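Local coordinates for protein NRPS (Penicillium fellutanum, PDB 6NKI) that probably forms part of a nonribosomal peptide synthetase, adopts a Rossmann-type fold of the Male sterility protein family and holds NADPH in its pocket, at residues Gln68-Leu72 with Ala73-Arg77; Gly97-Asp100 with Glu101-Glu104. All coordinates share one frame; numbering follows the deposited sequence.

In the fold
Contacts 1 and 2 follow one another along the chain, 68-77 first and 97-104 later, one before and one after strand 84-88, an outermost strand of the seven-stranded parallel sheet. Contact 1 closes helix 59-72 and opens the loop that leads to this strand; contact 2 lies beyond it, where a loop turns into the short helix 100-103. Their centres are 27 Å apart and their nearest atoms about 18 Å apart, so they do not touch. Both lie in the Rossmann-type region, as separate local turns bracketing one edge strand in sequence, with the side chains of Ala69 and Leu98 about 7 Å and 10 Å from the bound NADPH, respectively.

Contact 1: residues Gln68-Leu72 with Ala73-Arg77; sequences QAARL and ARWWR
Ala73 and Ala69 make the last regular link of helix 59-72: Ala73 N donates to Ala69 O at 3.3 Å. Arg74 then leaves the helix with positive phi, and the turn closes as a Schellman motif, defined by a weak bond from Arg74 N to Arg71 O, 3.1 Å away, together with the bond from Trp75 N to Ala70 O. The aliphatic CG of Arg74 lies 3.6 Å from the same Arg71 O. Trp75 brings the chain back. Its N donates to Ala70 O at 3.1 Å, and this carbonyl receives an additional, weak bond from Trp76 N, so two consecutive amides converge on one oxygen. With chi1 at 63°, CG of Trp75 sits between its own N and carbonyl carbon, and the indole folds back over Ala70, whose methyl makes a CH-pi contact with CB 3.5 Å from the centroid of the Trp75 six-membered ring. Trp76 takes the other course: its CG is anti to the backbone N (chi1 178°), CB packs 3.6 Å from Ala70 CB, and CD1 lies over the centre of one face of the Arg71 guanidinium, with the two planes 58° apart rather than stacked. The Ala70 methyl thus touches both tryptophans, the Trp75 ring and Trp76 CB lying in roughly perpendicular directions from it. Beyond the turn, helix 32-43 receives this end of helix 59-72: Thr35 touches Ala70 and takes a hydrogen bond from Trp75 NE1, His39 stacks on the Trp75 ring, and the chain runs on toward strand 84-88.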
ATOM      1  N   GLN A  68       2.652   4.506 -26.129  1.00109.91           N
ATOM      2  CA  GLN A  68       3.254   3.180 -26.003  1.00114.21           C
ATOM      3  C   GLN A  68       3.746   2.933 -24.593  1.00105.95           C
ATOM      4  O   GLN A  68       3.795   1.779 -24.153  1.00102.03           O
ATOM      5  CB  GLN A  68       4.434   2.969 -26.945  1.00129.32           C
ATOM      6  CG  GLN A  68       5.781   3.425 -26.374  1.00142.05           C
ATOM      7  CD  GLN A  68       6.967   3.038 -27.242  1.00156.33           C
ATOM      8  OE1 GLN A  68       6.803   2.474 -28.323  1.00157.01           O
ATOM      9  NE2 GLN A  68       8.176   3.290 -26.738  1.00162.70           N
ATOM     10  N   ALA A  69       4.130   3.993 -23.878  1.00103.06           N
ATOM     11  CA  ALA A  69       4.478   3.831 -22.476  1.00 99.90           C
ATOM     12  C   ALA A  69       3.242   3.561 -21.632  1.00 96.10           C
ATOM     13  O   ALA A  69       3.354   2.935 -20.573  1.00 92.27           O
ATOM     14  CB  ALA A  69       5.235   5.064 -21.964  1.00 94.76           C
ATOM     15  N   ALA A  70       2.078   4.009 -22.103  1.00 94.95           N
ATOM     16  CA  ALA A  70       0.815   3.884 -21.402  1.00 96.55           C
ATOM     17  C   ALA A  70       0.028   2.664 -21.835  1.00101.20           C
ATOM     18  O   ALA A  70      -0.938   2.290 -21.161  1.00 99.17           O
ATOM     19  CB  ALA A  70      -0.027   5.133 -21.641  1.00 94.68           C
ATOM     20  N   ARG A  71       0.390   2.069 -22.967  1.00105.46           N
ATOM     21  CA  ARG A  71      -0.082   0.725 -23.260  1.00109.41           C
ATOM     22  C   ARG A  71       0.812  -0.309 -22.590  1.00109.71           C
ATOM     23  O   ARG A  71       0.336  -1.380 -22.193  1.00109.15           O
ATOM     24  CB  ARG A  71      -0.119   0.483 -24.771  1.00110.39           C
ATOM     25  CG  ARG A  71      -1.073   1.363 -25.575  1.00111.29           C
ATOM     26  CD  ARG A  71      -1.010   0.978 -27.051  1.00112.75           C
ATOM     27  NE  ARG A  71      -1.712   1.913 -27.926  1.00111.32           N
ATOM     28  CZ  ARG A  71      -3.014   1.857 -28.183  1.00113.08           C
ATOM     29  NH1 ARG A  71      -3.758   0.923 -27.606  1.00118.70           N
ATOM     30  NH2 ARG A  71      -3.579   2.743 -28.997  1.00111.67           N
ATOM     31  N   LEU A  72       2.099   0.015 -22.443  1.00111.81           N
ATOM     32  CA  LEU A  72       3.029  -0.882 -21.775  1.00112.00           C
ATOM     33  C   LEU A  72       2.641  -1.081 -20.315  1.00107.19           C
ATOM     34  O   LEU A  72       2.707  -2.200 -19.799  1.00104.97           O
ATOM     35  CB  LEU A  72       4.449  -0.329 -21.887  1.00117.22           C
ATOM     36  CG  LEU A  72       5.638  -1.198 -21.456  1.00120.86           C
ATOM     37  CD1 LEU A  72       5.875  -2.337 -22.429  1.00120.30           C
ATOM     38  CD2 LEU A  72       6.907  -0.381 -21.277  1.00129.02           C
ATOM     39  N   ALA A  73       2.221  -0.017 -19.636  1.00106.95           N
ATOM     40  CA  ALA A  73       1.745  -0.127 -18.264  1.00106.32           C
ATOM     41  C   ALA A  73       0.258  -0.390 -18.183  1.00112.22           C
ATOM     42  O   ALA A  73      -0.283  -0.431 -17.073  1.00111.28           O
ATOM     43  CB  ALA A  73       2.070   1.138 -17.469  1.00103.03           C
ATOM     44  N   ARG A  74      -0.415  -0.543 -19.324  1.00122.94           N
ATOM     45  CA  ARG A  74      -1.796  -1.032 -19.370  1.00133.58           C
ATOM     46  C   ARG A  74      -2.749  -0.115 -18.605  1.00125.41           C
ATOM     47  O   ARG A  74      -3.668  -0.574 -17.924  1.00121.78           O
ATOM     48  CB  ARG A  74      -1.884  -2.465 -18.836  1.00146.74           C
ATOM     49  CG  ARG A  74      -1.107  -3.476 -19.650  1.00158.15           C
ATOM     50  CD  ARG A  74      -1.123  -4.793 -18.921  1.00169.68           C
ATOM     51  NE  ARG A  74      -0.294  -5.807 -19.559  1.00178.48           N
ATOM     52  CZ  ARG A  74      -0.076  -7.008 -19.035  1.00182.07           C
ATOM     53  NH1 ARG A  74       0.692  -7.888 -19.665  1.00185.05           N
ATOM     54  NH2 ARG A  74      -0.626  -7.321 -17.868  1.00183.56           N
ATOM     55  N   TRP A  75      -2.528   1.195 -18.716  1.00114.10           N
ATOM     56  CA  TRP A  75      -3.493   2.160 -18.221  1.00102.40           C
ATOM     57  C   TRP A  75      -4.160   2.956 -19.335  1.00 96.29           C
ATOM     58  O   TRP A  75      -5.139   3.673 -19.074  1.00 92.68           O
ATOM     59  CB  TRP A  75      -2.845   3.103 -17.197  1.00 99.95           C
ATOM     60  CG  TRP A  75      -1.702   4.021 -17.652  1.00102.07           C
ATOM     61  CD1 TRP A  75      -0.353   3.803 -17.505  1.00101.77           C
ATOM     62  CD2 TRP A  75      -1.827   5.320 -18.259  1.00101.30           C
ATOM     63  NE1 TRP A  75       0.355   4.875 -17.995  1.00106.63           N
ATOM     64  CE2 TRP A  75      -0.527   5.821 -18.457  1.00103.99           C
ATOM     65  CE3 TRP A  75      -2.911   6.099 -18.660  1.00101.10           C
ATOM     66  CZ2 TRP A  75      -0.288   7.074 -19.036  1.00101.89           C
ATOM     67  CZ3 TRP A  75      -2.671   7.342 -19.246  1.00 99.79           C
ATOM     68  CH2 TRP A  75      -1.375   7.810 -19.430  1.00100.59           C
ATOM     69  N   TRP A  76      -3.697   2.806 -20.573  1.00 96.79           N
ATOM     70  CA  TRP A  76      -4.062   3.740 -21.627  1.00 98.15           C
ATOM     71  C   TRP A  76      -5.489   3.515 -22.116  1.00 96.95           C
ATOM     72  O   TRP A  76      -5.927   2.383 -22.307  1.00 97.79           O
ATOM     73  CB  TRP A  76      -3.089   3.662 -22.815  1.00 95.88           C
ATOM     74  CG  TRP A  76      -3.537   4.593 -23.876  1.00 96.47           C
ATOM     75  CD1 TRP A  76      -4.176   4.261 -25.032  1.00100.18           C
ATOM     76  CD2 TRP A  76      -3.482   6.026 -23.844  1.00 96.57           C
ATOM     77  NE1 TRP A  76      -4.491   5.398 -25.743  1.00100.90           N
ATOM     78  CE2 TRP A  76      -4.076   6.494 -25.033  1.00 98.11           C
ATOM     79  CE3 TRP A  76      -2.976   6.962 -22.931  1.00 97.89           C
ATOM     80  CZ2 TRP A  76      -4.192   7.863 -25.328  1.00 98.58           C
ATOM     81  CZ3 TRP A  76      -3.083   8.324 -23.231  1.00 94.16           C
ATOM     82  CH2 TRP A  76      -3.689   8.756 -24.417  1.00 95.07           C
ATOM     83  N   ARG A  77      -6.205   4.624 -22.308  1.00 99.97           N
ATOM     84  CA  ARG A  77      -7.522   4.691 -22.931  1.00104.27           C
ATOM     85  C   ARG A  77      -7.518   5.862 -23.906  1.00103.71           C
ATOM     86  O   ARG A  77      -6.996   6.931 -23.569  1.00 99.41           O
ATOM     87  CB  ARG A  77      -8.617   4.902 -21.880  1.00112.15           C
ATOM     88  CG  ARG A  77      -8.868   3.765 -20.897  1.00120.97           C
ATOM     89  CD  ARG A  77      -9.958   4.203 -19.911  1.00127.05           C
ATOM     90  NE  ARG A  77     -10.259   3.137 -18.954  1.00136.57           N
ATOM     91  CZ  ARG A  77      -9.560   2.898 -17.848  1.00144.73           C
ATOM     92  NH1 ARG A  77      -8.472   3.597 -17.523  1.00147.16           N
ATOM     93  NH2 ARG A  77      -9.947   1.916 -17.049  1.00152.54           N
TER

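Contact 2: residues Gly97-Asp100 with Glu101-Glu104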
ATOM      1  N   GLY A  97      14.622  22.657 -24.565  1.00126.66           N
ATOM      2  CA  GLY A  97      14.401  22.352 -25.987  1.00116.42           C
ATOM      3  C   GLY A  97      13.060  22.883 -26.451  1.00117.03           C
ATOM      4  O   GLY A  97      12.655  22.552 -27.568  1.00117.77           O
ATOM      5  N   LEU A  98      12.394  23.680 -25.616  1.00117.17           N
ATOM      6  CA  LEU A  98      11.049  24.213 -25.949  1.00131.19           C
ATOM      7  C   LEU A  98      11.111  25.470 -26.814  1.00140.56           C
ATOM      8  O   LEU A  98      12.154  26.133 -26.853  1.00143.17           O
ATOM      9  CB  LEU A  98      10.268  24.494 -24.663  1.00128.18           C
ATOM     10  CG  LEU A  98       9.695  23.266 -23.964  1.00118.29           C
ATOM     11  CD1 LEU A  98       9.211  23.625 -22.572  1.00113.47           C
ATOM     12  CD2 LEU A  98       8.568  22.666 -24.781  1.00109.07           C
ATOM     13  N   ALA A  99       9.998  25.745 -27.491  1.00144.52           N
ATOM     14  CA  ALA A  99       9.815  26.956 -28.313  1.00156.91           C
ATOM     15  C   ALA A  99       9.475  28.123 -27.380  1.00161.74           C
ATOM     16  O   ALA A  99       9.060  27.869 -26.236  1.00166.09           O
ATOM     17  CB  ALA A  99       8.719  26.725 -29.317  1.00160.69           C
ATOM     18  N   ASP A 100       9.609  29.362 -27.855  1.00160.27           N
ATOM     19  CA  ASP A 100       9.304  30.546 -27.008  1.00155.52           C
ATOM     20  C   ASP A 100       7.827  30.518 -26.611  1.00147.01           C
ATOM     21  O   ASP A 100       7.525  30.767 -25.438  1.00143.86           O
ATOM     22  CB  ASP A 100       9.601  31.859 -27.733  1.00159.07           C
ATOM     23  CG  ASP A 100       9.045  33.059 -26.985  1.00158.15           C
ATOM     24  OD1 ASP A 100       9.642  33.432 -25.960  1.00146.38           O
ATOM     25  OD2 ASP A 100       8.005  33.589 -27.415  1.00148.29           O
ATOM     26  N   GLU A 101       6.959  30.138 -27.548  1.00145.10           N
ATOM     27  CA  GLU A 101       5.493  30.069 -27.343  1.00147.89           C
ATOM     28  C   GLU A 101       5.177  29.091 -26.203  1.00136.12           C
ATOM     29  O   GLU A 101       4.317  29.414 -25.372  1.00126.34           O
ATOM     30  CB  GLU A 101       4.895  29.586 -28.661  1.00160.11           C
ATOM     31  CG  GLU A 101       3.399  29.381 -28.644  1.00168.49           C
ATOM     32  CD  GLU A 101       2.906  28.681 -29.897  1.00177.24           C
ATOM     33  OE1 GLU A 101       3.712  27.967 -30.525  1.00179.56           O
ATOM     34  OE2 GLU A 101       1.723  28.853 -30.245  1.00179.13           O
ATOM     35  N   HIS A 102       5.893  27.969 -26.134  1.00136.54           N
ATOM     36  CA  HIS A 102       5.668  26.934 -25.091  1.00136.23           C
ATOM     37  C   HIS A 102       5.985  27.431 -23.676  1.00143.43           C
ATOM     38  O   HIS A 102       5.411  26.852 -22.751  1.00130.68           O
ATOM     39  CB  HIS A 102       6.329  25.604 -25.466  1.00127.62           C
ATOM     40  CG  HIS A 102       5.590  24.893 -26.545  1.00127.86           C
ATOM     41  ND1 HIS A 102       4.239  25.067 -26.736  1.00128.34           N
ATOM     42  CD2 HIS A 102       5.995  24.012 -27.481  1.00130.14           C
ATOM     43  CE1 HIS A 102       3.843  24.333 -27.752  1.00128.77           C
ATOM     44  NE2 HIS A 102       4.900  23.678 -28.225  1.00130.40           N
ATOM     45  N   TRP A 103       6.839  28.442 -23.495  1.00159.67           N
ATOM     46  CA  TRP A 103       7.152  28.870 -22.103  1.00167.50           C
ATOM     47  C   TRP A 103       5.866  29.284 -21.389  1.00175.07           C
ATOM     48  O   TRP A 103       5.700  28.949 -20.205  1.00172.49           O
ATOM     49  CB  TRP A 103       8.263  29.913 -22.068  1.00170.59           C
ATOM     50  CG  TRP A 103       9.551  29.175 -21.942  1.00167.33           C
ATOM     51  CD1 TRP A 103      10.118  28.386 -22.893  1.00167.48           C
ATOM     52  CD2 TRP A 103      10.367  29.047 -20.767  1.00168.45           C
ATOM     53  NE1 TRP A 103      11.255  27.812 -22.401  1.00166.65           N
ATOM     54  CE2 TRP A 103      11.438  28.201 -21.103  1.00168.25           C
ATOM     55  CE3 TRP A 103      10.312  29.576 -19.476  1.00172.52           C
ATOM     56  CZ2 TRP A 103      12.436  27.866 -20.191  1.00170.99           C
ATOM     57  CZ3 TRP A 103      11.305  29.251 -18.580  1.00173.40           C
ATOM     58  CH2 TRP A 103      12.355  28.410 -18.934  1.00172.38           C
ATOM     59  N   GLU A 104       4.975  29.942 -22.115  1.00184.22           N
ATOM     60  CA  GLU A 104       3.612  30.208 -21.596  1.00192.40           C
ATOM     61  C   GLU A 104       3.622  30.656 -20.132  1.00189.64           C
ATOM     62  O   GLU A 104       2.785  30.148 -19.372  1.00187.48           O
ATOM     63  CB  GLU A 104       2.737  28.966 -21.744  1.00189.33           C
ATOM     64  CG  GLU A 104       1.264  29.292 -21.858  1.00189.36           C
ATOM     65  CD  GLU A 104       0.765  29.348 -23.288  1.00194.89           C
ATOM     66  OE1 GLU A 104       1.315  28.613 -24.120  1.00196.89           O
ATOM     67  OE2 GLU A 104      -0.171  30.120 -23.559  1.00197.99           O
TER
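The single short turn of the weakly bonded helix 100-103 and the extended residues leading into it make up this surface contact, in which Leu98 and Ala99 meet His102 and Trp103. Two backbone bonds link residues three apart, the spacing of a 3-10 turn. Trp103 N donates to Asp100 O at 3.1 Å with an N-H...O angle of 148°, whereas the bond from His102 N to Ala99 O is weak. The Ala99 carbonyl has another neighbour: its O lies in the plane of the Trp103 indole, at the ring edge, 3.5 Å from CD1. On the side-chain level, Leu98 crosses His102 at about a right angle, its CD2 reaching His102 CB at 3.8 Å and the ring carbon CD2 of His102 at 4.0 Å. The His102 CG is swung beside its own N and anti to the carbonyl carbon (chi1 -74°), which places the imidazole near this methyl, while Leu98 CB comes 4.1 Å from Trp103 NE1. Outside the contact, His102 stacks on Trp87, and Trp103 meets His95 and packs on Asp149 and Cys153 of helix 136-156. Chemically the grip is modest: loose apolar touches supplement one sound hydrogen bond. The carboxylates of Asp100 and Glu101, at the amino end of the helix, would be expected to interact favourably, though probably only slightly, with the dipole of so short a helix.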